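Local atomic coordinates of minor fimbrium anchoring subunit Mfa2 (Porphyromonas gingivalis, PDB entry 5NFI), a protein that anchors the minor (Mfa1) fimbriae in the bacterial outer membrane and regulates their length, without being part of the fimbrium itself. Residues L163-G168 and S207-T212; L97-K102 and D180-P185. One frame throughout, in Å; residues are numbered along the deposited sequence.

Contact 1 of 2, residues L163-G168 and S207-T212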
loop_
_atom_site.group_PDB
_atom_site.type_symbol
_atom_site.label_atom_id
_atom_site.label_comp_id
_atom_site.label_asym_id
_atom_site.label_seq_id
_atom_site.Cartn_x
_atom_site.Cartn_y
_atom_site.Cartn_z
ATOM N N LEU A 163 -13.576 2.815 -6.270
ATOM C CA LEU A 163 -12.243 3.303 -5.977
ATOM C C LEU A 163 -11.249 2.721 -6.974
ATOM O O LEU A 163 -10.936 1.511 -6.938
ATOM C CB LEU A 163 -11.848 2.935 -4.550
ATOM C CG LEU A 163 -10.482 3.390 -4.041
ATOM C CD1 LEU A 163 -10.425 4.904 -3.867
ATOM C CD2 LEU A 163 -10.194 2.691 -2.735
ATOM N N ALA A 164 -10.763 3.576 -7.867
ATOM C CA ALA A 164 -9.780 3.175 -8.858
ATOM C C ALA A 164 -8.397 3.711 -8.502
ATOM O O ALA A 164 -8.252 4.846 -8.043
ATOM C CB ALA A 164 -10.179 3.648 -10.230
ATOM N N SER A 165 -7.370 2.903 -8.718
ATOM C CA SER A 165 -6.029 3.394 -8.482
ATOM C C SER A 165 -5.011 2.592 -9.261
ATOM O O SER A 165 -5.098 1.373 -9.321
ATOM C CB SER A 165 -5.716 3.349 -6.994
ATOM O OG SER A 165 -4.400 3.801 -6.748
ATOM N N SER A 166 -4.048 3.271 -9.865
ATOM C CA SER A 166 -2.926 2.582 -10.501
ATOM C C SER A 166 -1.876 2.223 -9.474
ATOM O O SER A 166 -0.728 2.658 -9.578
ATOM C CB SER A 166 -2.309 3.451 -11.596
ATOM O OG SER A 166 -3.249 3.661 -12.637
ATOM N N ASN A 167 -2.267 1.436 -8.478
ATOM C CA ASN A 167 -1.359 1.075 -7.392
ATOM C C ASN A 167 -1.268 -0.439 -7.105
ATOM O O ASN A 167 -1.105 -0.843 -5.949
ATOM C CB ASN A 167 -1.778 1.821 -6.116
ATOM C CG ASN A 167 -3.134 1.381 -5.608
ATOM O OD1 ASN A 167 -3.916 0.806 -6.348
ATOM N ND2 ASN A 167 -3.414 1.634 -4.338
ATOM N N GLY A 168 -1.357 -1.276 -8.134
ATOM C CA GLY A 168 -1.356 -2.718 -7.925
ATOM C C GLY A 168 -0.049 -3.391 -8.314
ATOM O O GLY A 168 0.075 -4.612 -8.288
ATOM N N SER A 207 0.512 10.260 -4.475
ATOM C CA SER A 207 0.364 11.078 -5.651
ATOM C C SER A 207 1.216 10.520 -6.763
ATOM O O SER A 207 2.163 9.794 -6.500
ATOM C CB SER A 207 0.768 12.503 -5.320
ATOM O OG SER A 207 1.773 12.487 -4.322
ATOM N N GLY A 208 0.874 10.846 -8.002
ATOM C CA GLY A 208 1.720 10.509 -9.131
ATOM C C GLY A 208 1.009 9.694 -10.187
ATOM O O GLY A 208 1.573 9.414 -11.248
ATOM N N HIS A 209 -0.230 9.323 -9.891
ATOM C CA HIS A 209 -1.021 8.449 -10.750
ATOM C C HIS A 209 -2.457 8.492 -10.258
ATOM O O HIS A 209 -2.754 9.128 -9.244
ATOM C CB HIS A 209 -0.488 7.019 -10.720
ATOM C CG HIS A 209 -0.203 6.528 -9.335
ATOM N ND1 HIS A 209 1.068 6.502 -8.802
ATOM C CD2 HIS A 209 -1.032 6.097 -8.355
ATOM C CE1 HIS A 209 1.010 6.057 -7.559
ATOM N NE2 HIS A 209 -0.254 5.807 -7.264
ATOM N N GLU A 210 -3.343 7.800 -10.960
ATOM C CA GLU A 210 -4.765 7.927 -10.698
ATOM C C GLU A 210 -5.132 7.375 -9.335
ATOM O O GLU A 210 -4.682 6.300 -8.955
ATOM C CB GLU A 210 -5.567 7.218 -11.785
ATOM C CG GLU A 210 -7.064 7.322 -11.623
ATOM C CD GLU A 210 -7.796 6.785 -12.828
ATOM O OE1 GLU A 210 -8.874 6.163 -12.661
ATOM O OE2 GLU A 210 -7.269 6.972 -13.949
ATOM N N ASN A 211 -5.931 8.128 -8.593
ATOM C CA ASN A 211 -6.488 7.648 -7.342
ATOM C C ASN A 211 -7.905 8.164 -7.237
ATOM O O ASN A 211 -8.198 9.021 -6.413
ATOM C CB ASN A 211 -5.655 8.109 -6.138
ATOM C CG ASN A 211 -4.241 7.531 -6.137
ATOM O OD1 ASN A 211 -4.022 6.396 -5.713
ATOM N ND2 ASN A 211 -3.277 8.320 -6.606
ATOM N N THR A 212 -8.774 7.629 -8.086
ATOM C CA THR A 212 -10.105 8.156 -8.303
ATOM C C THR A 212 -11.177 7.531 -7.428
ATOM O O THR A 212 -11.479 6.349 -7.544
ATOM C CB THR A 212 -10.507 7.971 -9.766
ATOM O OG1 THR A 212 -9.593 8.701 -10.591
ATOM C CG2 THR A 212 -11.919 8.483 -9.996
#

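Contact 2 of 2, residues L97-K102 and D180-P185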
loop_
_atom_site.group_PDB
_atom_site.type_symbol
_atom_site.label_atom_id
_atom_site.label_comp_id
_atom_site.label_asym_id
_atom_site.label_seq_id
_atom_site.Cartn_x
_atom_site.Cartn_y
_atom_site.Cartn_z
ATOM N N LEU A 97 -0.891 -6.947 -8.250
ATOM C CA LEU A 97 -2.094 -7.430 -7.585
ATOM C C LEU A 97 -2.929 -8.239 -8.567
ATOM O O LEU A 97 -3.152 -7.816 -9.707
ATOM C CB LEU A 97 -2.907 -6.284 -7.007
ATOM C CG LEU A 97 -4.132 -6.732 -6.203
ATOM C CD1 LEU A 97 -3.742 -7.727 -5.136
ATOM C CD2 LEU A 97 -4.832 -5.526 -5.567
ATOM N N LYS A 98 -3.346 -9.432 -8.155
ATOM C CA LYS A 98 -4.110 -10.273 -9.073
ATOM C C LYS A 98 -5.393 -9.564 -9.429
ATOM O O LYS A 98 -6.028 -8.944 -8.581
ATOM C CB LYS A 98 -4.407 -11.652 -8.480
ATOM C CG LYS A 98 -3.407 -12.693 -8.911
ATOM C CD LYS A 98 -3.517 -13.934 -8.070
ATOM C CE LYS A 98 -2.354 -14.880 -8.331
ATOM N NZ LYS A 98 -2.508 -16.147 -7.560
ATOM N N GLN A 99 -5.770 -9.653 -10.694
ATOM C CA GLN A 99 -6.977 -8.981 -11.135
ATOM C C GLN A 99 -7.845 -9.850 -12.004
ATOM O O GLN A 99 -7.396 -10.848 -12.551
ATOM C CB GLN A 99 -6.639 -7.711 -11.907
ATOM C CG GLN A 99 -6.041 -6.600 -11.088
ATOM C CD GLN A 99 -5.901 -5.351 -11.908
ATOM O OE1 GLN A 99 -5.182 -4.435 -11.536
ATOM N NE2 GLN A 99 -6.598 -5.306 -13.045
ATOM N N ASP A 100 -9.097 -9.431 -12.132
ATOM C CA ASP A 100 -10.043 -10.035 -13.048
ATOM C C ASP A 100 -10.611 -8.946 -13.930
ATOM O O ASP A 100 -11.593 -8.300 -13.575
ATOM C CB ASP A 100 -11.143 -10.735 -12.283
ATOM C CG ASP A 100 -12.298 -11.076 -13.154
ATOM O OD1 ASP A 100 -12.058 -11.516 -14.297
ATOM O OD2 ASP A 100 -13.448 -10.870 -12.715
ATOM N N GLY A 101 -9.988 -8.726 -15.078
ATOM C CA GLY A 101 -10.250 -7.519 -15.839
ATOM C C GLY A 101 -9.544 -6.377 -15.138
ATOM O O GLY A 101 -8.349 -6.463 -14.857
ATOM N N LYS A 102 -10.269 -5.309 -14.835
ATOM C CA LYS A 102 -9.668 -4.221 -14.071
ATOM C C LYS A 102 -10.100 -4.273 -12.618
ATOM O O LYS A 102 -9.939 -3.299 -11.887
ATOM C CB LYS A 102 -10.010 -2.855 -14.664
ATOM C CG LYS A 102 -9.375 -2.665 -16.030
ATOM C CD LYS A 102 -9.211 -1.199 -16.465
ATOM C CE LYS A 102 -9.030 -0.206 -15.346
ATOM N NZ LYS A 102 -8.486 1.063 -15.931
ATOM N N ASP A 180 -2.116 0.271 -15.589
ATOM C CA ASP A 180 -3.500 0.704 -15.710
ATOM C C ASP A 180 -4.129 0.775 -14.341
ATOM O O ASP A 180 -3.676 0.116 -13.412
ATOM C CB ASP A 180 -4.311 -0.243 -16.578
ATOM C CG ASP A 180 -3.965 -0.124 -18.023
ATOM O OD1 ASP A 180 -3.143 0.760 -18.346
ATOM O OD2 ASP A 180 -4.534 -0.893 -18.833
ATOM N N SER A 181 -5.187 1.559 -14.216
ATOM C CA SER A 181 -5.858 1.681 -12.941
ATOM C C SER A 181 -6.492 0.370 -12.564
ATOM O O SER A 181 -6.707 -0.480 -13.404
ATOM C CB SER A 181 -6.912 2.793 -12.976
ATOM O OG SER A 181 -6.345 4.010 -12.518
ATOM N N THR A 182 -6.784 0.220 -11.285
ATOM C CA THR A 182 -7.346 -1.001 -10.754
ATOM C C THR A 182 -8.545 -0.648 -9.906
ATOM O O THR A 182 -8.461 0.198 -9.013
ATOM C CB THR A 182 -6.329 -1.773 -9.888
ATOM O OG1 THR A 182 -5.167 -2.093 -10.661
ATOM C CG2 THR A 182 -6.940 -3.039 -9.356
ATOM N N TYR A 183 -9.668 -1.287 -10.175
ATOM C CA TYR A 183 -10.828 -1.057 -9.348
ATOM C C TYR A 183 -10.769 -1.986 -8.150
ATOM O O TYR A 183 -10.425 -3.150 -8.293
ATOM C CB TYR A 183 -12.113 -1.243 -10.160
ATOM C CG TYR A 183 -12.404 -0.039 -11.009
ATOM C CD1 TYR A 183 -11.843 0.105 -12.268
ATOM C CD2 TYR A 183 -13.213 0.990 -10.529
ATOM C CE1 TYR A 183 -12.098 1.232 -13.042
ATOM C CE2 TYR A 183 -13.477 2.120 -11.291
ATOM C CZ TYR A 183 -12.914 2.238 -12.543
ATOM O OH TYR A 183 -13.175 3.368 -13.289
ATOM N N TYR A 184 -11.082 -1.462 -6.966
ATOM C CA TYR A 184 -11.108 -2.298 -5.762
ATOM C C TYR A 184 -12.528 -2.634 -5.295
ATOM O O TYR A 184 -13.411 -1.764 -5.274
ATOM C CB TYR A 184 -10.326 -1.627 -4.633
ATOM C CG TYR A 184 -8.847 -1.640 -4.897
ATOM C CD1 TYR A 184 -8.251 -0.631 -5.637
ATOM C CD2 TYR A 184 -8.049 -2.680 -4.435
ATOM C CE1 TYR A 184 -6.905 -0.644 -5.892
ATOM C CE2 TYR A 184 -6.703 -2.701 -4.683
ATOM C CZ TYR A 184 -6.132 -1.681 -5.409
ATOM O OH TYR A 184 -4.783 -1.703 -5.665
ATOM N N PRO A 185 -12.737 -3.909 -4.907
ATOM C CA PRO A 185 -14.036 -4.492 -4.568
ATOM C C PRO A 185 -14.696 -3.791 -3.396
ATOM O O PRO A 185 -14.289 -3.979 -2.253
ATOM C CB PRO A 185 -13.694 -5.935 -4.205
ATOM C CG PRO A 185 -12.342 -6.173 -4.754
ATOM C CD PRO A 185 -11.646 -4.868 -4.690
#

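Contact 1 of 2, residues L163-G168 and S207-T212
Antiparallel neighbours, strands 159-165 and 211-217 meet here where the first ends and the second begins, in a protein whose family belongs to the transthyretin clan. Ala164 and Thr212 form a hydrogen-bonded pair. Ala164 N reaches Thr212 O at 2.9 Å, nearly straight at 169°, while the return bond from Thr212 N to Ala164 O, 2.8 Å long, is more bent. Next to it, Ser165 and Asn211 make a non-hydrogen-bonded pair, their CA atoms 4.4 Å apart, and here the side chains take over. Ser165 OG, anti to its own backbone N, donates to Asn211 OD1 over 2.8 Å; it approaches from above the carbonyl plane, 44° out of it.

Past the strand end, Ser166 N still bonds Glu210 O at 3.2 Å, on a lone pair of that carbonyl. Ser166 is the centre of an inverse gamma turn, which swings the chain away. The turn sets Ser166 O over one face of the His209 ring, offset toward the rim. Ser166 OG is held from outside by Ser181 OG and Ala179 O. Across the pairing, Asn211 is fixed by Asp228, whose OD1 bonds its backbone N, and by Glu206 O, which bonds its ND2. On the face carrying Ala164 and Thr212, the Glu210 side chain, CG anti to N and extended beyond, lays OE1 3.7 Å from Ala164 CB.

Contact 2 of 2, residues L97-K102 and D180-P185
This is a partly buried docking of a beta-hairpin turn, the one joining strands 93-100 and 103-104, against the beginning of strand 182-190. Between the two segments the backbone makes one hydrogen bond: Tyr183 N points at Lys102 O over 2.7 Å, almost along the C=O axis. The same oxygen lies in the plane of the Tyr183 ring, at its edge. The pairing goes on in a backbone hydrogen bond between Tyr183 and Ala104, and the Tyr183 ring meets that of Trp103 with the planes at about 45°.

A second tie comes from side chains. Gln99, extended beyond CG, brings OE1 to 2.5 Å from Thr182 OG1, which donates from 33° above the carbonyl plane. The other end of that amide is turned back: Gln99 NE2 bonds Gly101 O at 2.8 Å, in the amide plane, so both ends of the group are held and its flip is set. Gly101 itself turns the chain with a positive phi. Lys102, bent at chi3, folds over Ser181, its CE beside Ser181 O; Lys102 NZ stays 5.3 Å from Asp180 OD2, too far for a salt bridge, though the opposite charges probably attract. On strand 93-100, ahead of the turn, Leu97 crosses Tyr184 obliquely and sets CD2 3.5 Å from Tyr184 CE2.

In the fold
Along the chain the segments alternate: 97-102 of contact 2, 163-168 of contact 1, 180-185 of contact 2, then 207-212 of contact 1. Their centres lie 11 Å apart. Strand 159-165 is the middle of three antiparallel neighbours, with 211-217 on one side and 182-190 on the other, so both contacts reach the same sheet. After segment 163-168 the chain runs on into strand 169-171, which pairs with strand 93-100 in a separate small sheet. The two sites touch directly, through probable hydrogen bonds of Gly168 O with Leu97 N and of Asn167 OD1 with Tyr184 OH. Contact 2 and the chain leaving contact 1 thus tie the small sheet to the sheet holding strands 159-165 and 182-190.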